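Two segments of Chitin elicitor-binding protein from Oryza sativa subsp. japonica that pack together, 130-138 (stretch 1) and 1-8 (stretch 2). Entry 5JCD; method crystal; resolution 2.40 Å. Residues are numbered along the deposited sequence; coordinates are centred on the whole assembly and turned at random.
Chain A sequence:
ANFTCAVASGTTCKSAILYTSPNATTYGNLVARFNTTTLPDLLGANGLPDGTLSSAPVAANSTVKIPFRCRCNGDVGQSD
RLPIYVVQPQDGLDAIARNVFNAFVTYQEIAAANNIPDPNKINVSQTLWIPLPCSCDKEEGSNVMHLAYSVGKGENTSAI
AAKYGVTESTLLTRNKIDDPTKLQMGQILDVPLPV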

ATOM      1  N   ILE A 130      -0.342  -1.781 -10.920  1.00 45.45           N
ATOM      2  CA  ILE A 130      -0.576  -2.382  -9.613  1.00 43.12           C
ATOM      3  C   ILE A 130      -1.471  -1.451  -8.768  1.00 45.70           C
ATOM      4  O   ILE A 130      -1.044  -0.377  -8.355  1.00 38.75           O
ATOM      5  CB  ILE A 130       0.764  -2.626  -8.883  1.00 39.44           C
ATOM      6  CG1 ILE A 130       1.743  -3.404  -9.775  1.00 39.12           C
ATOM      7  CG2 ILE A 130       0.546  -3.318  -7.549  1.00 36.34           C
ATOM      8  CD1 ILE A 130       1.247  -4.785 -10.215  1.00 38.11           C
ATOM      9  N   PRO A 131      -2.717  -1.864  -8.501  1.00 39.98           N
ATOM     10  CA  PRO A 131      -3.640  -1.015  -7.741  1.00 37.84           C
ATOM     11  C   PRO A 131      -3.461  -1.116  -6.221  1.00 32.83           C
ATOM     12  O   PRO A 131      -4.280  -1.743  -5.561  1.00 32.79           O
ATOM     13  CB  PRO A 131      -5.003  -1.592  -8.109  1.00 43.62           C
ATOM     14  CG  PRO A 131      -4.718  -3.070  -8.290  1.00 41.00           C
ATOM     15  CD  PRO A 131      -3.332  -3.143  -8.890  1.00 37.85           C
ATOM     16  N   LEU A 132      -2.424  -0.496  -5.671  1.00 35.16           N
ATOM     17  CA  LEU A 132      -2.264  -0.442  -4.209  1.00 34.73           C
ATOM     18  C   LEU A 132      -3.521   0.097  -3.522  1.00 36.30           C
ATOM     19  O   LEU A 132      -4.151   1.066  -3.987  1.00 38.67           O
ATOM     20  CB  LEU A 132      -1.060   0.424  -3.846  1.00 30.18           C
ATOM     21  CG  LEU A 132       0.233   0.001  -4.547  1.00 28.57           C
ATOM     22  CD1 LEU A 132       1.320   1.007  -4.307  1.00 31.29           C
ATOM     23  CD2 LEU A 132       0.667  -1.372  -4.021  1.00 35.31           C
ATOM     24  N   PRO A 133      -3.905  -0.541  -2.416  1.00 32.49           N
ATOM     25  CA  PRO A 133      -5.151  -0.170  -1.748  1.00 28.69           C
ATOM     26  C   PRO A 133      -5.063   1.168  -0.996  1.00 37.88           C
ATOM     27  O   PRO A 133      -4.076   1.481  -0.319  1.00 30.38           O
ATOM     28  CB  PRO A 133      -5.373  -1.332  -0.779  1.00 25.25           C
ATOM     29  CG  PRO A 133      -3.991  -1.779  -0.439  1.00 23.62           C
ATOM     30  CD  PRO A 133      -3.136  -1.535  -1.649  1.00 33.54           C
ATOM     31  N   CYS A 134      -6.124   1.951  -1.116  1.00 33.23           N
ATOM     32  CA  CYS A 134      -6.162   3.260  -0.501  1.00 28.89           C
ATOM     33  C   CYS A 134      -7.594   3.727  -0.405  1.00 33.06           C
ATOM     34  O   CYS A 134      -8.513   3.040  -0.835  1.00 29.48           O
ATOM     35  CB  CYS A 134      -5.332   4.277  -1.311  1.00 23.36           C
ATOM     36  SG  CYS A 134      -5.855   4.537  -3.043  1.00 32.09           S
ATOM     37  N   SER A 135      -7.766   4.906   0.179  1.00 29.75           N
ATOM     38  CA  SER A 135      -9.067   5.536   0.268  1.00 37.23           C
ATOM     39  C   SER A 135      -8.863   7.009   0.514  1.00 37.56           C
ATOM     40  O   SER A 135      -7.787   7.435   0.965  1.00 33.50           O
ATOM     41  CB  SER A 135      -9.887   4.946   1.411  1.00 36.95           C
ATOM     42  OG  SER A 135     -11.163   5.565   1.497  1.00 34.17           O
ATOM     43  N   CYS A 136      -9.903   7.785   0.251  1.00 34.35           N
ATOM     44  CA  CYS A 136      -9.870   9.182   0.634  1.00 42.02           C
ATOM     45  C   CYS A 136     -11.011   9.473   1.626  1.00 40.38           C
ATOM     46  O   CYS A 136     -11.321  10.635   1.875  1.00 37.33           O
ATOM     47  CB  CYS A 136      -9.964  10.083  -0.597  1.00 36.12           C
ATOM     48  SG  CYS A 136      -8.725   9.767  -1.923  1.00 41.09           S
ATOM     49  N   ASP A 137     -11.649   8.428   2.168  1.00 32.34           N
ATOM     50  CA  ASP A 137     -12.744   8.607   3.133  1.00 29.56           C
ATOM     51  C   ASP A 137     -12.188   9.338   4.325  1.00 36.58           C
ATOM     52  O   ASP A 137     -11.039   9.123   4.698  1.00 37.08           O
ATOM     53  CB  ASP A 137     -13.295   7.276   3.660  1.00 30.68           C
ATOM     54  CG  ASP A 137     -14.129   6.516   2.642  1.00 40.13           C
ATOM     55  OD1 ASP A 137     -14.723   7.147   1.743  1.00 45.43           O
ATOM     56  OD2 ASP A 137     -14.175   5.270   2.745  1.00 43.99           O
ATOM     57  N   LYS A 138     -13.007  10.205   4.912  1.00 40.75           N
ATOM     58  CA  LYS A 138     -12.707  10.801   6.205  1.00 45.74           C
ATOM     59  C   LYS A 138     -12.963   9.782   7.327  1.00 44.03           C
ATOM     60  O   LYS A 138     -13.631   8.759   7.125  1.00 34.63           O
ATOM     61  CB  LYS A 138     -13.575  12.041   6.412  1.00 50.32           C
ATOM     62  CG  LYS A 138     -13.139  13.233   5.545  1.00 47.53           C
ATOM     63  CD  LYS A 138     -14.136  14.384   5.573  1.00 42.83           C
ATOM     64  CE  LYS A 138     -13.739  15.473   4.555  1.00 53.67           C
ATOM     65  NZ  LYS A 138     -13.191  16.730   5.154  1.00 66.23           N
TER
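Stretch 2 (1-8) ANFTCAVA

Stretch 2 is the N-terminal end of the chain, laid along residues 131 to 137. Touching residues are at least 129 positions apart in sequence. Both segments are mostly extended or looped. They run in broadly the same sense, and their end-to-end directions lie 42° apart. The register is set by two close approaches of the backbones: Pro-133 CA lies 5.2 Å from Phe-3 CA, and Ser-135 CA lies 5.0 Å from Cys-5 CA. No backbone-to-backbone hydrogen bond joins the two segments. Each of the three hydrogen bonds across the contact uses a side chain from one stretch and a backbone group from the other.

Asn-2 has a positive phi (51°) and a t rotamer at chi1. Its CA-to-CB bond points sideways, but the amide at its end comes nearer to stretch 1. That amide settles beside the backbone from Pro-131 to Pro-133. ND2 of Asn-2 donates to O of Pro-131 at 3.0 Å. Prolines lack an amide hydrogen, so the carbonyl oxygen is the backbone polar group that Pro-131 has to offer. The other end of the amide turns back to its own segment: OD1 of Asn-2 accepts from N of Phe-3 at 2.8 Å. The same OD1 lies 3.0 Å from CA of Pro-133, a snug fit against the proline.

The main bump-to-surface contact is Pro-133 against Phe-3. Both CA-to-CB bonds point toward the opposing segment. CB of Pro-133 stands over one face of the phenyl ring, 3.7 Å from the centroid of the Phe-3 ring and only 9° off the ring normal. This is a CH-pi contact. The flat ring thus gives the compact proline a surface to rest on. At the next residue, the CA-to-CB bond of Cys-134 points away, and its backbone lies against Phe-3: O of Cys-134 comes within 3.2 Å of CB of Phe-3.

Ser-135 again points toward stretch 2. Its OG donates to O of Thr-4 at 2.8 Å and also accepts from N of Asp-137 at 3.0 Å. One small hydroxyl therefore ties the two segments together and braces its own loop. The CA-to-CB bond of Thr-4 points away, while its carbonyl meets the serine. CB of Cys-5 lies 3.4 Å from OG of Ser-135, and SG of Cys-5 lies 3.4 Å from N of Cys-136.

Asp-137 closes the far end. Its CB leaves sideways, yet the carboxylate reaches the backbone of Cys-5 and Ala-6. OD1 of Asp-137 accepts a nearly straight hydrogen bond from N of Ala-6 at 2.7 Å. OD2 of Asp-137 lies 3.4 Å from CA of Cys-5 and is hydrogen-bonded elsewhere in the structure. Val-7 adds a looser apolar edge: its CG2 is 4.5 Å from CB of Cys-136. Ala-1 and Ala-8 make no contact with stretch 1. In all, 502 Å² is buried, summed over both sides.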

ATOM      1  N   ALA A   1     -13.315  -5.937  -1.589  1.00 53.75           N
ATOM      2  CA  ALA A   1     -12.271  -5.540  -2.543  1.00 65.08           C
ATOM      3  C   ALA A   1     -11.363  -4.406  -2.027  1.00 61.58           C
ATOM      4  O   ALA A   1     -11.857  -3.363  -1.602  1.00 42.08           O
ATOM      5  CB  ALA A   1     -12.902  -5.146  -3.884  1.00 73.36           C
ATOM      6  N   ASN A   2     -10.046  -4.647  -2.015  1.00 65.44           N
ATOM      7  CA  ASN A   2      -9.065  -3.595  -1.776  1.00 49.53           C
ATOM      8  C   ASN A   2      -9.357  -2.752  -0.498  1.00 40.82           C
ATOM      9  O   ASN A   2      -9.739  -3.318   0.532  1.00 38.24           O
ATOM     10  CB  ASN A   2      -9.092  -2.769  -3.073  1.00 66.45           C
ATOM     11  CG  ASN A   2      -7.860  -1.904  -3.306  1.00 66.28           C
ATOM     12  OD1 ASN A   2      -7.854  -0.750  -2.870  1.00 58.00           O
ATOM     13  ND2 ASN A   2      -6.862  -2.410  -4.082  1.00 45.81           N
ATOM     14  N   PHE A   3      -9.201  -1.426  -0.546  1.00 40.44           N
ATOM     15  CA  PHE A   3      -9.766  -0.561   0.506  1.00 32.02           C
ATOM     16  C   PHE A   3     -10.962   0.149  -0.061  1.00 38.85           C
ATOM     17  O   PHE A   3     -10.976   0.567  -1.207  1.00 38.79           O
ATOM     18  CB  PHE A   3      -8.798   0.505   1.041  1.00 32.09           C
ATOM     19  CG  PHE A   3      -7.659  -0.044   1.843  1.00 35.71           C
ATOM     20  CD1 PHE A   3      -7.632  -1.390   2.223  1.00 33.36           C
ATOM     21  CD2 PHE A   3      -6.607   0.786   2.221  1.00 25.97           C
ATOM     22  CE1 PHE A   3      -6.576  -1.897   2.941  1.00 33.70           C
ATOM     23  CE2 PHE A   3      -5.536   0.286   2.950  1.00 26.54           C
ATOM     24  CZ  PHE A   3      -5.517  -1.058   3.308  1.00 41.05           C
ATOM     25  N   THR A   4     -11.985   0.254   0.759  1.00 35.49           N
ATOM     26  CA  THR A   4     -13.207   0.916   0.381  1.00 36.82           C
ATOM     27  C   THR A   4     -13.083   2.468   0.364  1.00 47.34           C
ATOM     28  O   THR A   4     -12.343   3.054   1.147  1.00 34.74           O
ATOM     29  CB  THR A   4     -14.316   0.397   1.341  1.00 33.36           C
ATOM     30  OG1 THR A   4     -15.013  -0.688   0.709  1.00 46.75           O
ATOM     31  CG2 THR A   4     -15.269   1.478   1.798  1.00 38.51           C
ATOM     32  N   CYS A   5     -13.816   3.121  -0.533  1.00 44.07           N
ATOM     33  CA  CYS A   5     -13.864   4.576  -0.591  1.00 38.49           C
ATOM     34  C   CYS A   5     -15.230   4.997  -1.110  1.00 41.32           C
ATOM     35  O   CYS A   5     -15.661   4.527  -2.163  1.00 45.44           O
ATOM     36  CB  CYS A   5     -12.777   5.132  -1.513  1.00 34.83           C
ATOM     37  SG  CYS A   5     -12.692   6.933  -1.542  1.00 50.22           S
ATOM     38  N   ALA A   6     -15.889   5.904  -0.389  1.00 38.67           N
ATOM     39  CA  ALA A   6     -17.285   6.236  -0.657  1.00 41.28           C
ATOM     40  C   ALA A   6     -17.538   7.668  -1.163  1.00 46.45           C
ATOM     41  O   ALA A   6     -18.691   8.059  -1.344  1.00 40.79           O
ATOM     42  CB  ALA A   6     -18.103   5.997   0.599  1.00 31.87           C
ATOM     43  N   VAL A   7     -16.471   8.428  -1.400  1.00 34.11           N
ATOM     44  CA  VAL A   7     -16.587   9.798  -1.873  1.00 39.07           C
ATOM     45  C   VAL A   7     -16.764   9.846  -3.376  1.00 46.30           C
ATOM     46  O   VAL A   7     -16.737   8.808  -4.038  1.00 41.93           O
ATOM     47  CB  VAL A   7     -15.362  10.610  -1.476  1.00 52.00           C
ATOM     48  CG1 VAL A   7     -15.167  10.563   0.062  1.00 26.74           C
ATOM     49  CG2 VAL A   7     -14.148  10.072  -2.184  1.00 48.05           C
ATOM     50  N   ALA A   8     -16.923  11.049  -3.925  1.00 44.63           N
ATOM     51  CA  ALA A   8     -17.193  11.183  -5.351  1.00 40.82           C
ATOM     52  C   ALA A   8     -16.087  10.576  -6.194  1.00 44.44           C
ATOM     53  O   ALA A   8     -14.892  10.816  -5.965  1.00 42.78           O
ATOM     54  CB  ALA A   8     -17.386  12.638  -5.736  1.00 33.35           C
TER